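Glycosyl hydrolase, family 38 (Enterococcus faecalis, PDB 5KBP) probably hydrolyses alpha-mannosidic linkages in carbohydrates. Local coordinates at residues A[394-406]-A[501-513]. Residues are numbered along the deposited sequence; the frame is centred on the assembly and turned at random.
Sequences IDTSVFPEKAHPF and PFSWDSFALIQGE. With SO4 (sulfate ion), chain D.
Phe-399 lays its ring flat over Ala-508, whose CB stands 3.5 Å from the ring centroid and 17° off its normal, a close CH-pi contact. The small methyl lets the ring settle close against the strand, its CZ reaching 3.4 Å from Phe-507 O while Val-398 CG1 lies over the opposite face. The ring gets there because CG is anti to its own carbonyl carbon (chi1 -63°), turned from the loop toward the sheet.

Farther along the same face, Ile-394 and the indole of Trp-504 run alongside each other in opposite directions, the extended branched chain of Ile-394 bringing its CD1 methyl over the five-membered ring, 4.0 Å from its centroid. The indole NE1 is hydrogen-bonded to Ala-816 O and Ser-506 OG to Pro-817 O, which satisfies both polar groups in this buried layer. Toward the other end, the compact Ala-403 brings its CB to 3.6 Å from Ile-510 CG2, a methyl that also meets Pro-400 CG. Pro-400 begins a type II turn ending at Ala-403; here the single N-H of Lys-402 is shared between two oxygens of a sulfate, probably from the crystallisation liquor, and Arg-810 NH1 adds another hydrogen bond.

His-404 and Leu-509, then Phe-406 and Phe-507, exchange paired backbone hydrogen bonds. Pro-405, which has no N-H to give, occupies the intervening non-hydrogen-bonded pair with Ala-508. On the reverse face chi1 of 59° carries the Phe-406 ring across to the neighbouring strand, where CZ lies 3.6 Å from Phe-507 CB; its side chain also packs on Val-422 and Val-424. Strands 404-410 and 503-511 are thus adjacent in an antiparallel sheet, one face covered by the loop following helix 362-393, the other packed on strand 416-430, consistent with a beta sandwich.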
# COMPACT_ATOMS: atom_id res chain seq x y z
N ILE A 394 -37.71 -2.41 4.89
CA ILE A 394 -38.63 -3.23 4.10
C ILE A 394 -39.59 -3.95 5.04
O ILE A 394 -39.17 -4.56 6.03
CB ILE A 394 -37.86 -4.21 3.21
CG1 ILE A 394 -37.04 -3.46 2.16
CG2 ILE A 394 -38.81 -5.19 2.53
CD1 ILE A 394 -36.28 -4.35 1.22
N ASP A 395 -40.88 -3.89 4.72
CA ASP A 395 -41.90 -4.54 5.53
C ASP A 395 -41.80 -6.06 5.40
O ASP A 395 -42.40 -6.65 4.49
CB ASP A 395 -43.30 -4.06 5.12
CG ASP A 395 -44.37 -4.39 6.14
OD1 ASP A 395 -44.12 -5.25 7.02
OD2 ASP A 395 -45.46 -3.79 6.07
N THR A 396 -41.05 -6.69 6.30
CA THR A 396 -40.88 -8.14 6.28
C THR A 396 -41.88 -8.87 7.16
O THR A 396 -41.86 -10.11 7.20
CB THR A 396 -39.45 -8.50 6.71
OG1 THR A 396 -39.13 -7.84 7.94
CG2 THR A 396 -38.45 -8.09 5.64
N SER A 397 -42.75 -8.15 7.87
CA SER A 397 -43.80 -8.79 8.65
C SER A 397 -44.83 -9.49 7.77
O SER A 397 -45.66 -10.24 8.30
CB SER A 397 -44.49 -7.76 9.55
OG SER A 397 -45.06 -6.71 8.79
N VAL A 398 -44.81 -9.25 6.46
CA VAL A 398 -45.72 -9.94 5.55
C VAL A 398 -45.43 -11.43 5.52
O VAL A 398 -46.34 -12.25 5.29
CB VAL A 398 -45.64 -9.30 4.15
CG1 VAL A 398 -44.21 -9.35 3.63
CG2 VAL A 398 -46.60 -9.98 3.18
N PHE A 399 -44.18 -11.83 5.77
CA PHE A 399 -43.82 -13.23 5.80
C PHE A 399 -44.29 -13.88 7.11
O PHE A 399 -44.43 -13.19 8.12
CB PHE A 399 -42.31 -13.39 5.65
CG PHE A 399 -41.78 -12.90 4.33
CD1 PHE A 399 -42.23 -13.44 3.14
CD2 PHE A 399 -40.83 -11.90 4.28
CE1 PHE A 399 -41.74 -13.00 1.93
CE2 PHE A 399 -40.33 -11.44 3.07
CZ PHE A 399 -40.79 -12.00 1.89
N PRO A 400 -44.53 -15.18 7.11
CA PRO A 400 -44.99 -15.85 8.33
C PRO A 400 -43.91 -15.85 9.40
O PRO A 400 -42.73 -15.62 9.14
CB PRO A 400 -45.31 -17.27 7.87
CG PRO A 400 -44.46 -17.47 6.66
CD PRO A 400 -44.42 -16.13 5.98
N GLU A 401 -44.34 -16.11 10.63
CA GLU A 401 -43.43 -16.14 11.76
C GLU A 401 -42.43 -17.29 11.62
O GLU A 401 -42.71 -18.31 10.97
CB GLU A 401 -44.20 -16.26 13.07
CG GLU A 401 -44.88 -14.96 13.50
CD GLU A 401 -45.89 -15.17 14.61
OE1 GLU A 401 -46.74 -16.07 14.49
OE2 GLU A 401 -45.83 -14.42 15.61
N LYS A 402 -41.26 -17.12 12.24
CA LYS A 402 -40.11 -18.02 12.20
C LYS A 402 -39.46 -18.09 10.83
O LYS A 402 -38.53 -18.89 10.65
CB LYS A 402 -40.47 -19.44 12.67
CG LYS A 402 -41.07 -19.52 14.06
CD LYS A 402 -41.41 -20.96 14.42
N ALA A 403 -39.90 -17.29 9.86
CA ALA A 403 -39.31 -17.32 8.54
C ALA A 403 -38.04 -16.47 8.49
O ALA A 403 -37.86 -15.53 9.28
CB ALA A 403 -40.31 -16.82 7.49
N HIS A 404 -37.16 -16.80 7.55
CA HIS A 404 -35.90 -16.10 7.35
C HIS A 404 -35.96 -15.33 6.04
O HIS A 404 -35.68 -15.89 4.97
CB HIS A 404 -34.72 -17.08 7.34
CG HIS A 404 -34.69 -18.00 8.53
ND1 HIS A 404 -34.23 -17.60 9.76
CD2 HIS A 404 -35.07 -19.29 8.67
CE1 HIS A 404 -34.32 -18.60 10.61
NE2 HIS A 404 -34.83 -19.64 9.98
N PRO A 405 -36.33 -14.05 6.06
CA PRO A 405 -36.46 -13.30 4.81
C PRO A 405 -35.13 -12.77 4.30
O PRO A 405 -34.19 -12.53 5.06
CB PRO A 405 -37.40 -12.15 5.19
CG PRO A 405 -37.14 -11.93 6.63
CD PRO A 405 -36.79 -13.27 7.22
N PHE A 406 -35.07 -12.58 2.98
CA PHE A 406 -33.92 -11.99 2.33
C PHE A 406 -34.40 -11.19 1.12
O PHE A 406 -35.48 -11.44 0.59
CB PHE A 406 -32.88 -13.05 1.91
CG PHE A 406 -33.42 -14.09 0.98
CD1 PHE A 406 -34.06 -15.22 1.47
CD2 PHE A 406 -33.28 -13.96 -0.39
CE1 PHE A 406 -34.56 -16.19 0.62
CE2 PHE A 406 -33.77 -14.92 -1.26
CZ PHE A 406 -34.41 -16.04 -0.75
N PRO A 501 -35.14 -3.24 -13.93
CA PRO A 501 -33.99 -2.40 -13.57
C PRO A 501 -34.25 -1.61 -12.30
O PRO A 501 -35.37 -1.15 -12.05
CB PRO A 501 -33.84 -1.48 -14.78
CG PRO A 501 -34.50 -2.21 -15.91
CD PRO A 501 -35.64 -2.96 -15.29
N PHE A 502 -33.19 -1.45 -11.50
CA PHE A 502 -33.20 -0.70 -10.25
C PHE A 502 -34.46 -0.96 -9.43
O PHE A 502 -35.28 -0.07 -9.23
CB PHE A 502 -33.04 0.80 -10.53
CG PHE A 502 -31.68 1.15 -11.07
CD1 PHE A 502 -30.55 1.00 -10.30
CD2 PHE A 502 -31.55 1.63 -12.36
CE1 PHE A 502 -29.30 1.32 -10.80
CE2 PHE A 502 -30.31 1.95 -12.87
CZ PHE A 502 -29.18 1.79 -12.09
N SER A 503 -34.59 -2.20 -8.96
CA SER A 503 -35.73 -2.63 -8.16
C SER A 503 -35.22 -3.61 -7.11
O SER A 503 -34.04 -3.96 -7.07
CB SER A 503 -36.82 -3.26 -9.03
OG SER A 503 -36.31 -4.37 -9.75
N TRP A 504 -36.13 -4.07 -6.24
CA TRP A 504 -35.79 -5.12 -5.29
C TRP A 504 -36.99 -6.03 -5.08
O TRP A 504 -38.14 -5.57 -5.10
CB TRP A 504 -35.30 -4.55 -3.95
CG TRP A 504 -36.32 -3.77 -3.16
CD1 TRP A 504 -37.37 -4.28 -2.45
CD2 TRP A 504 -36.36 -2.35 -2.98
NE1 TRP A 504 -38.07 -3.26 -1.85
CE2 TRP A 504 -37.47 -2.07 -2.16
CE3 TRP A 504 -35.57 -1.29 -3.43
CZ2 TRP A 504 -37.81 -0.77 -1.78
CZ3 TRP A 504 -35.91 -0.00 -3.06
CH2 TRP A 504 -37.02 0.25 -2.24
N ASP A 505 -36.71 -7.31 -4.90
CA ASP A 505 -37.73 -8.32 -4.62
C ASP A 505 -37.39 -9.03 -3.32
O ASP A 505 -36.23 -9.38 -3.08
CB ASP A 505 -37.83 -9.33 -5.77
CG ASP A 505 -38.46 -8.74 -7.02
OD1 ASP A 505 -39.49 -8.05 -6.90
OD2 ASP A 505 -37.91 -8.96 -8.12
N SER A 506 -38.40 -9.22 -2.48
CA SER A 506 -38.22 -9.85 -1.18
C SER A 506 -38.72 -11.29 -1.22
O SER A 506 -39.76 -11.58 -1.82
CB SER A 506 -38.96 -9.07 -0.09
OG SER A 506 -38.46 -7.75 0.01
N PHE A 507 -37.98 -12.18 -0.58
CA PHE A 507 -38.34 -13.59 -0.45
C PHE A 507 -38.10 -14.02 0.99
O PHE A 507 -37.58 -13.25 1.81
CB PHE A 507 -37.55 -14.46 -1.43
CG PHE A 507 -37.71 -14.06 -2.87
CD1 PHE A 507 -38.75 -14.55 -3.63
CD2 PHE A 507 -36.81 -13.18 -3.46
CE1 PHE A 507 -38.90 -14.18 -4.95
CE2 PHE A 507 -36.95 -12.81 -4.79
CZ PHE A 507 -38.00 -13.31 -5.53
N ALA A 508 -38.47 -15.25 1.31
CA ALA A 508 -38.29 -15.77 2.65
C ALA A 508 -38.02 -17.26 2.59
O ALA A 508 -38.31 -17.93 1.59
CB ALA A 508 -39.51 -15.49 3.54
N LEU A 509 -37.46 -17.79 3.67
CA LEU A 509 -37.09 -19.19 3.78
C LEU A 509 -37.89 -19.80 4.93
O LEU A 509 -37.63 -19.51 6.10
CB LEU A 509 -35.58 -19.34 4.02
CG LEU A 509 -34.88 -20.55 3.39
CD1 LEU A 509 -34.98 -20.48 1.88
CD2 LEU A 509 -33.43 -20.60 3.83
N ILE A 510 -38.87 -20.64 4.59
CA ILE A 510 -39.71 -21.30 5.58
C ILE A 510 -39.43 -22.79 5.54
O ILE A 510 -38.91 -23.33 4.56
CB ILE A 510 -41.21 -21.01 5.36
CG1 ILE A 510 -41.67 -21.57 4.01
CG2 ILE A 510 -41.48 -19.52 5.44
CD1 ILE A 510 -43.16 -21.45 3.78
N GLN A 511 -39.80 -23.47 6.63
CA GLN A 511 -39.67 -24.92 6.68
C GLN A 511 -40.77 -25.56 5.83
O GLN A 511 -41.95 -25.23 5.98
CB GLN A 511 -39.75 -25.42 8.12
CG GLN A 511 -38.61 -24.95 9.00
CD GLN A 511 -38.44 -25.82 10.23
OE1 GLN A 511 -38.94 -26.95 10.28
NE2 GLN A 511 -37.74 -25.31 11.23
N GLY A 512 -40.37 -26.47 4.95
CA GLY A 512 -41.32 -27.15 4.10
C GLY A 512 -40.60 -27.84 2.97
O GLY A 512 -39.39 -27.72 2.79
N GLU A 513 -41.39 -28.59 2.19
CA GLU A 513 -40.84 -29.29 1.04
C GLU A 513 -40.36 -28.29 -0.00
O GLU A 513 -41.10 -27.40 -0.42
CB GLU A 513 -41.89 -30.22 0.44
S SO4 D . -40.33 -14.32 14.31
O1 SO4 D . -39.58 -14.08 15.54
O2 SO4 D . -41.42 -15.26 14.58
O3 SO4 D . -40.89 -13.06 13.82
O4 SO4 D . -39.45 -14.89 13.30